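Local coordinates for protein beta-Ala-His dipeptidase (Homo sapiens, PDB 3DLJ) that hydrolyses Xaa-His dipeptides, most actively carnosine and anserine, as a secreted, zinc-dependent homodimeric peptidase of the M20A family, at residues 32-37 with 57-62; 39-44 with 176-181; 50-55 with 87-92; 139-144 with 458-463; 224-229 with 388-393. One frame throughout, in Å; residues are numbered along the deposited sequence.

Interaction 1 (32-37 with 57-62); sequences KEWVAI and AVAADT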
# COMPACT_ATOMS: atom_id res chain seq x y z
N LYS A 32 -6.81 1.65 -18.88
CA LYS A 32 -7.34 2.99 -19.11
C LYS A 32 -8.82 3.09 -18.70
O LYS A 32 -9.23 4.04 -18.02
CB LYS A 32 -7.16 3.38 -20.59
CG LYS A 32 -7.62 4.80 -20.95
CD LYS A 32 -7.15 5.18 -22.36
CE LYS A 32 -7.04 6.71 -22.54
NZ LYS A 32 -8.34 7.30 -22.98
N GLU A 33 -9.61 2.08 -19.08
CA GLU A 33 -11.03 1.99 -18.73
C GLU A 33 -11.25 1.76 -17.25
O GLU A 33 -12.19 2.31 -16.68
CB GLU A 33 -11.73 0.90 -19.52
CG GLU A 33 -11.88 1.21 -21.00
CD GLU A 33 -12.22 -0.02 -21.83
OE1 GLU A 33 -12.20 0.10 -23.07
OE2 GLU A 33 -12.49 -1.11 -21.26
N TRP A 34 -10.43 0.93 -16.60
CA TRP A 34 -10.60 0.72 -15.16
C TRP A 34 -10.20 1.96 -14.33
O TRP A 34 -10.84 2.27 -13.36
CB TRP A 34 -9.89 -0.55 -14.66
CG TRP A 34 -10.61 -1.84 -14.98
CD1 TRP A 34 -11.43 -2.08 -16.04
CD2 TRP A 34 -10.51 -3.08 -14.26
NE1 TRP A 34 -11.87 -3.38 -16.02
CE2 TRP A 34 -11.33 -4.02 -14.94
CE3 TRP A 34 -9.82 -3.49 -13.11
CZ2 TRP A 34 -11.49 -5.34 -14.49
CZ3 TRP A 34 -9.97 -4.81 -12.66
CH2 TRP A 34 -10.81 -5.72 -13.36
N VAL A 35 -9.13 2.64 -14.74
CA VAL A 35 -8.64 3.87 -14.13
C VAL A 35 -9.66 5.04 -14.21
O VAL A 35 -9.75 5.86 -13.30
CB VAL A 35 -7.24 4.28 -14.75
CG1 VAL A 35 -6.95 5.78 -14.55
CG2 VAL A 35 -6.11 3.41 -14.15
N ALA A 36 -10.41 5.09 -15.31
CA ALA A 36 -11.43 6.10 -15.53
C ALA A 36 -12.66 5.96 -14.61
O ALA A 36 -13.46 6.89 -14.48
CB ALA A 36 -11.84 6.11 -17.00
N ILE A 37 -12.80 4.81 -13.96
CA ILE A 37 -13.83 4.62 -12.94
C ILE A 37 -13.27 5.18 -11.63
O ILE A 37 -12.33 4.65 -11.07
CB ILE A 37 -14.24 3.14 -12.79
CG1 ILE A 37 -14.66 2.57 -14.17
CG2 ILE A 37 -15.37 3.00 -11.75
CD1 ILE A 37 -14.92 1.08 -14.21
N ALA A 57 -18.53 -4.12 -9.69
CA ALA A 57 -19.42 -4.77 -10.67
C ALA A 57 -18.73 -5.07 -12.00
O ALA A 57 -18.93 -6.14 -12.59
CB ALA A 57 -20.68 -3.93 -10.87
N VAL A 58 -17.91 -4.13 -12.46
CA VAL A 58 -17.11 -4.31 -13.69
C VAL A 58 -16.09 -5.47 -13.56
O VAL A 58 -15.94 -6.29 -14.48
CB VAL A 58 -16.41 -2.99 -14.10
CG1 VAL A 58 -15.31 -3.23 -15.19
CG2 VAL A 58 -17.44 -1.97 -14.60
N ALA A 59 -15.42 -5.51 -12.40
CA ALA A 59 -14.52 -6.61 -12.03
C ALA A 59 -15.23 -7.97 -11.87
O ALA A 59 -14.71 -8.99 -12.33
CB ALA A 59 -13.74 -6.26 -10.75
N ALA A 60 -16.40 -7.99 -11.22
CA ALA A 60 -17.19 -9.23 -11.08
C ALA A 60 -17.55 -9.77 -12.44
O ALA A 60 -17.50 -10.99 -12.66
CB ALA A 60 -18.45 -8.98 -10.29
N ASP A 61 -17.91 -8.87 -13.36
CA ASP A 61 -18.29 -9.29 -14.72
C ASP A 61 -17.09 -9.79 -15.50
O ASP A 61 -17.20 -10.77 -16.25
CB ASP A 61 -19.01 -8.19 -15.51
CG ASP A 61 -19.44 -8.67 -16.89
OD1 ASP A 61 -20.12 -9.73 -16.97
OD2 ASP A 61 -19.07 -8.01 -17.90
N THR A 62 -15.95 -9.13 -15.32
CA THR A 62 -14.71 -9.55 -15.96
C THR A 62 -14.32 -10.97 -15.59
O THR A 62 -13.95 -11.76 -16.45
CB THR A 62 -13.55 -8.57 -15.64
OG1 THR A 62 -13.81 -7.34 -16.30
CG2 THR A 62 -12.20 -9.11 -16.13
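Thr62 stands at the edge of the Trp34 indole: its CB lies in the ring plane, and OG1 sits close to that plane, 3.6 Å from Trp34 CZ2. Val58 and Ala59 approach the same ring obliquely. Val58 CG1 comes within 3.5 Å of Trp34 NE1, and Ala59 CB lies 4.0 Å from Trp34 CH2. Trp34 CG lies anti to its carbonyl carbon (chi1 -77°), which starts the indole on its way to the other helix. The Thr62 hydroxyl gives its hydrogen bond to Val58 O at 3.0 Å, an oxygen that Thr62 N reaches from the opposite face. Against the indole, OG1 makes a packing contact. Beyond helix 24-35, Ile37 CD1 and Val58 CG2 meet tip to tip, 4.0 Å apart. An alanine in place of Trp34 would probably open a gap beside Val58, Ala59 and Thr62, with mainly the Ile37-Val58 contact left between the segments. The indole also touches Met55 of helix 46-65, Leu111, and Leu149 and Ile152 of helix 141-160, while Trp34 O accepts a hydrogen bond from Lys145 NZ. Helix 24-35 thus packs against both helices, and helix 46-65 in turn rests, through Ala59 and Ala60, on Ile92 of strand 91-96.

Interaction 2 (39-44 with 176-181); sequences SDSVQP and MEEAGS. With ZN (zinc ion), chain C.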
# COMPACT_ATOMS: atom_id res chain seq x y z
N SER A 39 -13.02 5.23 -8.46
CA SER A 39 -13.38 4.36 -7.33
C SER A 39 -12.75 4.80 -5.99
O SER A 39 -12.14 4.01 -5.26
CB SER A 39 -13.03 2.90 -7.66
OG SER A 39 -11.70 2.80 -8.15
N ASP A 40 -12.96 6.06 -5.67
CA ASP A 40 -12.35 6.71 -4.51
C ASP A 40 -13.11 6.30 -3.23
O ASP A 40 -14.28 6.66 -3.04
CB ASP A 40 -12.38 8.22 -4.79
CG ASP A 40 -11.83 9.08 -3.67
OD1 ASP A 40 -11.75 8.63 -2.52
OD2 ASP A 40 -11.50 10.25 -3.97
N SER A 41 -12.45 5.52 -2.37
CA SER A 41 -13.06 5.02 -1.12
C SER A 41 -12.89 5.94 0.08
O SER A 41 -13.49 5.70 1.13
CB SER A 41 -12.48 3.66 -0.76
OG SER A 41 -11.08 3.76 -0.52
N VAL A 42 -12.04 6.96 -0.05
CA VAL A 42 -11.59 7.75 1.09
C VAL A 42 -12.55 8.95 1.31
O VAL A 42 -12.79 9.33 2.45
CB VAL A 42 -10.08 8.18 0.93
CG1 VAL A 42 -9.66 9.24 1.95
CG2 VAL A 42 -9.16 6.97 1.03
N GLN A 43 -13.08 9.51 0.22
CA GLN A 43 -14.07 10.57 0.28
C GLN A 43 -15.46 10.02 0.60
O GLN A 43 -15.98 9.16 -0.13
CB GLN A 43 -14.06 11.45 -0.99
CG GLN A 43 -12.72 12.19 -1.24
CD GLN A 43 -12.77 13.22 -2.39
OE1 GLN A 43 -13.39 14.29 -2.26
NE2 GLN A 43 -12.13 12.89 -3.51
N PRO A 44 -16.07 10.52 1.70
CA PRO A 44 -17.43 10.15 2.09
C PRO A 44 -18.46 10.92 1.26
O PRO A 44 -19.26 11.69 1.81
CB PRO A 44 -17.50 10.59 3.56
CG PRO A 44 -16.53 11.76 3.65
CD PRO A 44 -15.46 11.51 2.62
N MET A 176 -12.20 -1.37 -0.34
CA MET A 176 -11.99 -0.47 0.81
C MET A 176 -10.58 -0.48 1.41
O MET A 176 -10.41 -0.15 2.59
CB MET A 176 -13.01 -0.75 1.93
CG MET A 176 -14.46 -0.46 1.58
SD MET A 176 -14.85 1.30 1.36
CE MET A 176 -14.75 1.86 3.07
N GLU A 177 -9.57 -0.85 0.63
CA GLU A 177 -8.21 -1.00 1.16
C GLU A 177 -7.60 0.32 1.62
O GLU A 177 -6.92 0.38 2.64
CB GLU A 177 -7.30 -1.66 0.13
CG GLU A 177 -5.95 -2.15 0.66
CD GLU A 177 -4.90 -1.06 0.68
OE1 GLU A 177 -3.93 -1.22 1.45
OE2 GLU A 177 -5.04 -0.03 -0.03
N GLU A 178 -7.85 1.38 0.85
CA GLU A 178 -7.38 2.73 1.16
C GLU A 178 -8.12 3.39 2.34
O GLU A 178 -7.73 4.47 2.80
CB GLU A 178 -7.47 3.64 -0.07
CG GLU A 178 -6.76 3.09 -1.30
CD GLU A 178 -5.25 3.10 -1.17
OE1 GLU A 178 -4.60 2.71 -2.15
OE2 GLU A 178 -4.71 3.54 -0.12
N ALA A 179 -9.18 2.75 2.80
CA ALA A 179 -9.93 3.21 3.95
C ALA A 179 -10.03 2.11 5.02
O ALA A 179 -11.10 1.85 5.56
CB ALA A 179 -11.32 3.67 3.50
N GLY A 180 -8.90 1.45 5.31
CA GLY A 180 -8.81 0.50 6.43
C GLY A 180 -9.47 -0.87 6.27
O GLY A 180 -9.70 -1.58 7.26
N SER A 181 -9.78 -1.27 5.02
CA SER A 181 -10.42 -2.56 4.73
C SER A 181 -11.65 -2.86 5.61
O SER A 181 -11.81 -3.97 6.12
CB SER A 181 -9.40 -3.70 4.80
OG SER A 181 -8.33 -3.46 3.90
ZN ZN C . -2.65 2.46 -1.50
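Ser41 and Val42 lean on the turn that carries Glu177 and Glu178, part of the dinuclear zinc site of this M20 peptidase. Glu178 OE1 binds one zinc ion at 2.1 Å, with Asp143 and His456 completing the protein ligands; Glu177 is probably the proton acceptor, as in related enzymes. What the 39-44 loop touches is the near end of the metal ligand: Ser41 OG lies 3.6 Å from Glu178 CB, and Val42 CG2 lies 3.4 Å from Glu178 O. From CB the Glu178 chain sets off beside its own backbone N (chi1 -54°) and bends again at chi2 (-70°), turning its carboxylate from the loop to the metal, where OE2 is also held by Gln114 NE2. Alongside, Met176 SD packs on Ser41 CB at 4.0 Å, and Ala179 CB on Ser41 O. The loop keeps its shape through Asp40: OD1 accepts from Val42 N at 3.0 Å, an Asx turn, and from Gln43 N as well, an Asx motif, while OD2 takes Gln43 NE2 at 2.8 Å. No hydrogen bond passes directly between the two segments. Asp112, probably an active-site residue, links them, its OD2 bonded to both Ser41 OG and Glu178 N. Ser41 is thus well placed to act as a second-shell residue, helping to position Asp112 beside the metal ligand.

Interaction 3 (50-55 with 87-92); sequences QELFRM and PIPPVI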
# COMPACT_ATOMS: atom_id res chain seq x y z
N GLN A 50 -20.58 5.50 -5.22
CA GLN A 50 -21.33 4.84 -6.33
C GLN A 50 -20.35 4.29 -7.41
O GLN A 50 -20.53 3.17 -7.91
CB GLN A 50 -22.32 5.83 -6.95
CG GLN A 50 -23.52 5.18 -7.65
N GLU A 51 -19.34 5.08 -7.75
CA GLU A 51 -18.30 4.71 -8.72
C GLU A 51 -17.46 3.53 -8.23
O GLU A 51 -16.96 2.72 -9.00
CB GLU A 51 -17.40 5.91 -9.01
CG GLU A 51 -17.97 6.88 -10.01
CD GLU A 51 -18.38 6.19 -11.28
OE1 GLU A 51 -17.49 5.89 -12.11
OE2 GLU A 51 -19.59 5.93 -11.46
N LEU A 52 -17.34 3.43 -6.92
CA LEU A 52 -16.67 2.30 -6.31
C LEU A 52 -17.47 1.02 -6.47
O LEU A 52 -16.90 -0.03 -6.71
CB LEU A 52 -16.36 2.63 -4.86
CG LEU A 52 -15.55 1.70 -3.98
CD1 LEU A 52 -14.30 1.07 -4.68
CD2 LEU A 52 -15.19 2.47 -2.71
N PHE A 53 -18.80 1.10 -6.33
CA PHE A 53 -19.69 -0.05 -6.52
C PHE A 53 -19.70 -0.50 -7.98
O PHE A 53 -19.80 -1.70 -8.25
CB PHE A 53 -21.13 0.30 -6.11
CG PHE A 53 -21.45 0.00 -4.65
CD1 PHE A 53 -21.01 0.84 -3.64
CD2 PHE A 53 -22.21 -1.12 -4.32
CE1 PHE A 53 -21.31 0.57 -2.30
CE2 PHE A 53 -22.52 -1.40 -3.00
CZ PHE A 53 -22.08 -0.57 -1.99
N ARG A 54 -19.64 0.45 -8.90
CA ARG A 54 -19.61 0.15 -10.33
C ARG A 54 -18.32 -0.58 -10.71
O ARG A 54 -18.36 -1.50 -11.51
CB ARG A 54 -19.75 1.40 -11.16
CG ARG A 54 -20.07 1.07 -12.60
CD ARG A 54 -20.47 2.29 -13.38
NE ARG A 54 -19.33 3.18 -13.54
CZ ARG A 54 -18.48 3.14 -14.55
NH1 ARG A 54 -17.49 4.02 -14.58
NH2 ARG A 54 -18.61 2.24 -15.54
N MET A 55 -17.21 -0.16 -10.10
CA MET A 55 -15.91 -0.81 -10.22
C MET A 55 -15.95 -2.29 -9.83
O MET A 55 -15.51 -3.16 -10.58
CB MET A 55 -14.86 -0.06 -9.37
CG MET A 55 -13.39 -0.54 -9.53
SD MET A 55 -12.62 -0.23 -11.14
CE MET A 55 -13.04 -1.75 -12.07
N PRO A 87 -22.82 2.84 2.34
CA PRO A 87 -22.67 1.42 2.00
C PRO A 87 -21.22 1.09 1.69
O PRO A 87 -20.53 1.89 1.06
CB PRO A 87 -23.51 1.25 0.74
CG PRO A 87 -24.33 2.47 0.64
CD PRO A 87 -23.61 3.56 1.32
N ILE A 88 -20.76 -0.07 2.15
CA ILE A 88 -19.44 -0.60 1.77
C ILE A 88 -19.62 -1.36 0.45
O ILE A 88 -20.64 -2.05 0.28
CB ILE A 88 -18.87 -1.54 2.87
CG1 ILE A 88 -18.70 -0.78 4.19
CG2 ILE A 88 -17.54 -2.14 2.47
CD1 ILE A 88 -18.87 -1.69 5.42
N PRO A 89 -18.67 -1.19 -0.50
CA PRO A 89 -18.62 -1.98 -1.73
C PRO A 89 -18.48 -3.48 -1.48
O PRO A 89 -17.77 -3.87 -0.54
CB PRO A 89 -17.37 -1.45 -2.45
CG PRO A 89 -16.57 -0.80 -1.39
CD PRO A 89 -17.61 -0.16 -0.51
N PRO A 90 -19.12 -4.32 -2.32
CA PRO A 90 -19.06 -5.76 -2.12
C PRO A 90 -17.65 -6.28 -2.25
O PRO A 90 -16.79 -5.62 -2.86
CB PRO A 90 -19.96 -6.33 -3.23
CG PRO A 90 -20.02 -5.28 -4.27
CD PRO A 90 -19.95 -3.97 -3.49
N VAL A 91 -17.39 -7.41 -1.62
CA VAL A 91 -16.11 -8.07 -1.80
C VAL A 91 -16.35 -9.17 -2.83
O VAL A 91 -17.31 -9.93 -2.74
CB VAL A 91 -15.54 -8.62 -0.48
CG1 VAL A 91 -14.40 -9.56 -0.76
CG2 VAL A 91 -15.05 -7.46 0.43
N ILE A 92 -15.49 -9.22 -3.85
CA ILE A 92 -15.54 -10.32 -4.79
C ILE A 92 -14.81 -11.50 -4.19
O ILE A 92 -13.66 -11.38 -3.77
CB ILE A 92 -14.96 -9.95 -6.15
CG1 ILE A 92 -15.86 -8.92 -6.83
CG2 ILE A 92 -14.76 -11.23 -7.03
CD1 ILE A 92 -15.28 -8.34 -8.07
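Phe53 lays one face of its ring on Pro89: the CA of that proline sits over the face, offset toward the rim, 3.9 Å from the ring centroid and 20° off the normal, a CH-pi contact. The other partners are arranged round the ring. Pro87 O lies in the ring plane at the edge, facing CE1, while Pro87 CB approaches obliquely, 3.6 Å from Phe53 CZ. Ile88 O comes closer still, 3.1 Å from Phe53 CZ, also oblique to the plane. On the CD2-CE2 side, Pro90 CD packs 3.7 Å from Phe53 CE2, so the ring is met by each of the four residues from 87 to 90 in turn. Those residues run in an extended, polyproline-II-like course and lead into strand 91-96 of the mixed six-stranded sheet, on which helix 46-65 lies. Leu52, the preceding helix residue, packs on the CB-CG part of the Pro89 ring. With CG anti to the backbone N (chi1 -174°), the Leu52 side chain runs obliquely to Pro89, Leu52 CG to Pro89 CG 3.7 Å, with CD2 against the same proline atom at 3.8 Å. Leu52 also touches Ser41. Ile88 points its CB away from the helix and packs on Val182 instead, whereas Ile92, further along, reaches Ala59, Ala60 and Leu63 of helix 46-65. Pro87 O is bonded as well to Arg49 NH1. Elsewhere on the helix, Arg54 forms a salt bridge with Glu51, its NH1 directed at the syn lone pair of Glu51 OE1, 3.1 Å away, with the oxygen in the guanidinium plane.

Interaction 4 (139-144 with 458-463); sequences RGATDN and QNEKIN. With ZN (zinc ion), chain D; ZN (zinc ion), chain C.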
# COMPACT_ATOMS: atom_id res chain seq x y z
N ARG A 139 -4.34 7.71 -11.64
CA ARG A 139 -4.58 7.23 -10.28
C ARG A 139 -5.03 5.76 -10.28
O ARG A 139 -6.00 5.39 -10.96
CB ARG A 139 -5.60 8.14 -9.56
CG ARG A 139 -6.15 7.55 -8.27
CD ARG A 139 -5.02 7.35 -7.20
NE ARG A 139 -4.74 8.60 -6.49
CZ ARG A 139 -3.56 9.22 -6.42
NH1 ARG A 139 -3.48 10.36 -5.75
NH2 ARG A 139 -2.45 8.71 -6.99
N GLY A 140 -4.33 4.93 -9.51
CA GLY A 140 -4.60 3.48 -9.47
C GLY A 140 -3.80 2.66 -10.48
O GLY A 140 -3.99 1.44 -10.56
N ALA A 141 -2.95 3.30 -11.27
CA ALA A 141 -2.16 2.59 -12.30
C ALA A 141 -1.28 1.50 -11.70
O ALA A 141 -1.26 0.38 -12.19
CB ALA A 141 -1.30 3.56 -13.14
N THR A 142 -0.55 1.86 -10.64
CA THR A 142 0.25 0.89 -9.87
C THR A 142 -0.52 0.40 -8.60
O THR A 142 -0.40 -0.75 -8.21
CB THR A 142 1.65 1.47 -9.48
OG1 THR A 142 2.62 0.42 -9.49
CG2 THR A 142 1.63 2.10 -8.10
N ASP A 143 -1.32 1.28 -8.00
CA ASP A 143 -1.98 1.01 -6.70
C ASP A 143 -3.54 1.14 -6.77
O ASP A 143 -4.08 2.20 -6.46
CB ASP A 143 -1.41 2.00 -5.67
CG ASP A 143 -1.84 1.72 -4.24
OD1 ASP A 143 -2.41 0.64 -3.95
OD2 ASP A 143 -1.59 2.60 -3.38
N ASN A 144 -4.28 0.09 -7.14
CA ASN A 144 -3.77 -1.26 -7.43
C ASN A 144 -4.39 -1.90 -8.69
O ASN A 144 -4.47 -3.12 -8.78
CB ASN A 144 -4.04 -2.14 -6.21
CG ASN A 144 -3.25 -3.43 -6.22
OD1 ASN A 144 -3.78 -4.49 -5.87
ND2 ASN A 144 -1.98 -3.35 -6.60
N GLN A 458 0.71 12.70 -6.55
CA GLN A 458 0.43 13.29 -7.86
C GLN A 458 1.29 12.57 -8.87
O GLN A 458 2.43 12.21 -8.58
CB GLN A 458 0.79 14.78 -7.90
CG GLN A 458 0.41 15.56 -6.66
CD GLN A 458 1.56 15.69 -5.68
OE1 GLN A 458 2.27 14.73 -5.42
NE2 GLN A 458 1.74 16.89 -5.14
N ASN A 459 0.74 12.38 -10.07
CA ASN A 459 1.46 11.80 -11.21
C ASN A 459 1.93 10.36 -10.96
O ASN A 459 3.05 9.98 -11.33
CB ASN A 459 2.59 12.75 -11.66
CG ASN A 459 2.06 14.16 -11.95
OD1 ASN A 459 1.17 14.33 -12.77
ND2 ASN A 459 2.58 15.16 -11.25
N GLU A 460 1.07 9.58 -10.31
CA GLU A 460 1.18 8.12 -10.24
C GLU A 460 1.19 7.51 -11.64
O GLU A 460 0.47 7.95 -12.51
CB GLU A 460 -0.02 7.53 -9.47
CG GLU A 460 0.08 6.03 -9.31
CD GLU A 460 -1.10 5.39 -8.65
OE1 GLU A 460 -1.95 6.09 -8.03
OE2 GLU A 460 -1.15 4.13 -8.72
N LYS A 461 2.00 6.47 -11.83
CA LYS A 461 2.06 5.73 -13.10
C LYS A 461 2.38 4.28 -12.78
O LYS A 461 2.81 3.95 -11.67
CB LYS A 461 3.19 6.29 -14.00
CG LYS A 461 4.53 6.29 -13.27
CD LYS A 461 5.70 6.11 -14.15
CE LYS A 461 7.01 6.06 -13.36
NZ LYS A 461 7.44 4.67 -13.10
N ILE A 462 2.18 3.42 -13.78
CA ILE A 462 2.88 2.17 -13.87
C ILE A 462 3.58 2.18 -15.23
O ILE A 462 3.01 2.69 -16.21
CB ILE A 462 1.96 0.92 -13.68
CG1 ILE A 462 2.82 -0.34 -13.45
CG2 ILE A 462 0.93 0.76 -14.85
CD1 ILE A 462 2.04 -1.57 -13.10
N ASN A 463 4.82 1.67 -15.29
CA ASN A 463 5.47 1.48 -16.59
C ASN A 463 4.78 0.41 -17.44
O ASN A 463 4.43 -0.65 -16.92
CB ASN A 463 6.97 1.14 -16.44
CG ASN A 463 7.73 2.19 -15.66
OD1 ASN A 463 7.30 3.33 -15.56
ND2 ASN A 463 8.87 1.81 -15.10
ZN ZN D . -2.82 -0.80 -2.68
ZN ZN C . -2.65 2.46 -1.50
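Glu460 carries this contact, its carboxylate gripped by four hydrogen bonds from residues 139-143. Arg139 NH2 makes a salt bridge to Glu460 OE1 at 2.9 Å. That oxygen takes it on its anti lone pair and lies near the guanidinium plane, which is turned 31° from the carboxylate. Gly140 N reaches the same oxygen from above the carboxylate plane, at 3.0 Å and nearly straight (171°). The other oxygen, OE2, takes two backbone donors: Thr142 N at 3.0 Å and Asp143 N at 2.9 Å, the latter almost along the C-O axis. The side chain gets there fully stretched, CG anti to the backbone N (chi1 -177°). Three of the donors are backbone amides at or just before the start of helix 141-160, so the helix end and Arg139 together would be expected to keep this buried carboxylate ionised. Arg139 is itself tied down, by Gln114 O, Pro115 O and Ser457 O. The bond to Asp143 N probably helps to position Asp143, which bridges the two zinc ions, OD1 binding one at 2.0 Å and OD2 the other at 2.2 Å, and a cis peptide follows it. Outward from the carboxylate, Ala141 CB packs on Ile462 CG2 at 4.0 Å, and Thr142 CB rests on Lys461 O, its OG1 bonded to Asp453 OD2. Strand 461-463 is an outer strand of a small antiparallel sheet, Ile462 pairing with Leu136 of strand 135-137, and the contact fastens that sheet to the beginning of the zinc-bearing helix.

Interaction 5 (224-229 with 388-393); sequences NSYFMV and SMTLGL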
# COMPACT_ATOMS: atom_id res chain seq x y z
N ASN A 224 3.04 0.18 11.73
CA ASN A 224 2.77 1.60 11.78
C ASN A 224 1.98 2.04 13.01
O ASN A 224 1.22 1.27 13.58
CB ASN A 224 2.08 2.11 10.49
CG ASN A 224 2.36 3.61 10.24
OD1 ASN A 224 3.14 4.23 10.96
ND2 ASN A 224 1.74 4.18 9.23
N SER A 225 2.19 3.28 13.43
CA SER A 225 1.35 3.88 14.44
C SER A 225 1.02 5.32 14.01
O SER A 225 1.91 6.15 13.84
CB SER A 225 2.01 3.79 15.81
OG SER A 225 3.31 4.32 15.77
N TYR A 226 -0.26 5.58 13.78
CA TYR A 226 -0.72 6.87 13.33
C TYR A 226 -1.28 7.67 14.52
O TYR A 226 -2.17 7.20 15.23
CB TYR A 226 -1.77 6.68 12.22
CG TYR A 226 -1.81 7.87 11.27
CD1 TYR A 226 -1.10 7.84 10.06
CD2 TYR A 226 -2.53 9.03 11.60
CE1 TYR A 226 -1.13 8.93 9.19
CE2 TYR A 226 -2.56 10.12 10.75
CZ TYR A 226 -1.86 10.07 9.55
OH TYR A 226 -1.94 11.16 8.74
N PHE A 227 -0.73 8.86 14.73
CA PHE A 227 -1.14 9.73 15.83
C PHE A 227 -1.85 10.98 15.34
O PHE A 227 -1.52 11.54 14.30
CB PHE A 227 0.06 10.10 16.72
CG PHE A 227 0.63 8.94 17.49
CD1 PHE A 227 1.60 8.11 16.92
CD2 PHE A 227 0.20 8.66 18.78
CE1 PHE A 227 2.11 7.03 17.62
CE2 PHE A 227 0.71 7.57 19.49
CZ PHE A 227 1.67 6.76 18.90
N MET A 228 -2.88 11.37 16.07
CA MET A 228 -3.54 12.63 15.89
C MET A 228 -3.36 13.39 17.18
O MET A 228 -3.60 12.84 18.25
CB MET A 228 -5.02 12.39 15.61
CG MET A 228 -5.24 11.63 14.28
SD MET A 228 -6.97 11.74 13.82
CE MET A 228 -6.90 10.86 12.28
N VAL A 229 -2.94 14.65 17.09
CA VAL A 229 -2.74 15.48 18.26
C VAL A 229 -3.61 16.72 18.14
O VAL A 229 -3.28 17.65 17.40
CB VAL A 229 -1.26 15.93 18.43
CG1 VAL A 229 -1.04 16.75 19.73
CG2 VAL A 229 -0.32 14.74 18.37
N SER A 388 -4.44 10.89 20.25
CA SER A 388 -5.00 9.58 19.99
C SER A 388 -4.25 8.81 18.92
O SER A 388 -3.94 9.33 17.84
CB SER A 388 -6.51 9.63 19.73
OG SER A 388 -6.83 10.28 18.53
N MET A 389 -3.90 7.57 19.24
CA MET A 389 -3.33 6.67 18.26
C MET A 389 -4.48 5.93 17.58
O MET A 389 -5.18 5.13 18.18
CB MET A 389 -2.35 5.69 18.89
CG MET A 389 -1.52 4.97 17.85
SD MET A 389 -0.57 3.64 18.57
CE MET A 389 -1.87 2.42 18.82
N THR A 390 -4.67 6.25 16.31
CA THR A 390 -5.87 5.85 15.60
C THR A 390 -5.61 4.55 14.87
O THR A 390 -6.53 3.84 14.52
CB THR A 390 -6.34 6.98 14.63
OG1 THR A 390 -5.22 7.52 13.92
CG2 THR A 390 -6.99 8.14 15.43
N LEU A 391 -4.33 4.23 14.68
CA LEU A 391 -3.94 3.07 13.91
C LEU A 391 -2.63 2.53 14.48
O LEU A 391 -1.70 3.31 14.72
CB LEU A 391 -3.79 3.48 12.45
CG LEU A 391 -3.04 2.72 11.39
CD1 LEU A 391 -3.55 1.33 11.35
CD2 LEU A 391 -3.34 3.42 10.07
N GLY A 392 -2.57 1.21 14.69
CA GLY A 392 -1.42 0.57 15.32
C GLY A 392 -1.24 -0.86 14.85
O GLY A 392 -1.97 -1.76 15.25
N LEU A 393 -0.28 -1.07 13.96
CA LEU A 393 -0.09 -2.39 13.35
C LEU A 393 1.33 -2.87 13.56
O LEU A 393 2.28 -2.11 13.41
CB LEU A 393 -0.43 -2.36 11.86
CG LEU A 393 -1.75 -1.69 11.42
CD1 LEU A 393 -1.89 -1.77 9.93
CD2 LEU A 393 -3.02 -2.25 12.11
O HOH W 1 -6.68 13.07 19.15
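Asn224, Tyr226 and Met228 bury the most surface here, all on one face of an antiparallel strand pair whose segment axes approach to 4.6 Å at 176°. The pair belongs to a mixed beta sheet of its own, separate from the one beside the zinc site and consistent with the lid (dimerisation) domain of M20 peptidases, and it holds a beta bulge: the register slips by one after Tyr226, with Thr390 as the extra residue. Asn224 forms a hydrogen-bonded pair with Leu393, donating to Leu393 O and receiving Leu393 N on its own O at 2.8 Å. Tyr226 sits at the bulge. Its N bonds to Leu391 O, but its O receives Thr390 N at 2.9 Å and, weakly, Thr390 OG1 at 3.3 Å, while Tyr226 CB packs on Leu391 CB and the ring meets His328. Met228 pairs with Ser388, and its side chain crosses that of Thr390 at about a right angle, SD 3.9 Å from Thr390 CG2. On the opposite face Phe227 lies under Met389, whose CG, anti to its backbone N (chi1 -167°), stands over the ring 3.9 Å from the Phe227 centroid; SD adds an oblique Met-aromatic contact and also touches Ser225 CB. An alanine at Phe227 would probably leave Met389 without the ring it rests on, and a gap toward Phe351 and Val368, which its side chain also touches. At the Met228 end of the pair, a water donates to Met228 O and lies 2.9 Å from Ser388 OG.

Interactions 1 and 4 are buried; 2, 3 and 5 reach partly to the surface. Helix 46-65 serves both interaction 1 and interaction 3, which touch through Trp34 and Met55 and are carried almost wholly by apolar and ring contacts. Interaction 2 touches interaction 3, Ser41 packing on Leu52 and Met176 on Pro89, and brings that layer to the metal. There it meets interaction 4: both supply ligands to the same zinc ion, but interaction 4 is held by a buried carboxylate with many donors, whereas interaction 2 joins its segments indirectly. Interaction 5 touches none of the others and depends on backbone pairing between strands, its centre about 33 Å from that of interaction 1.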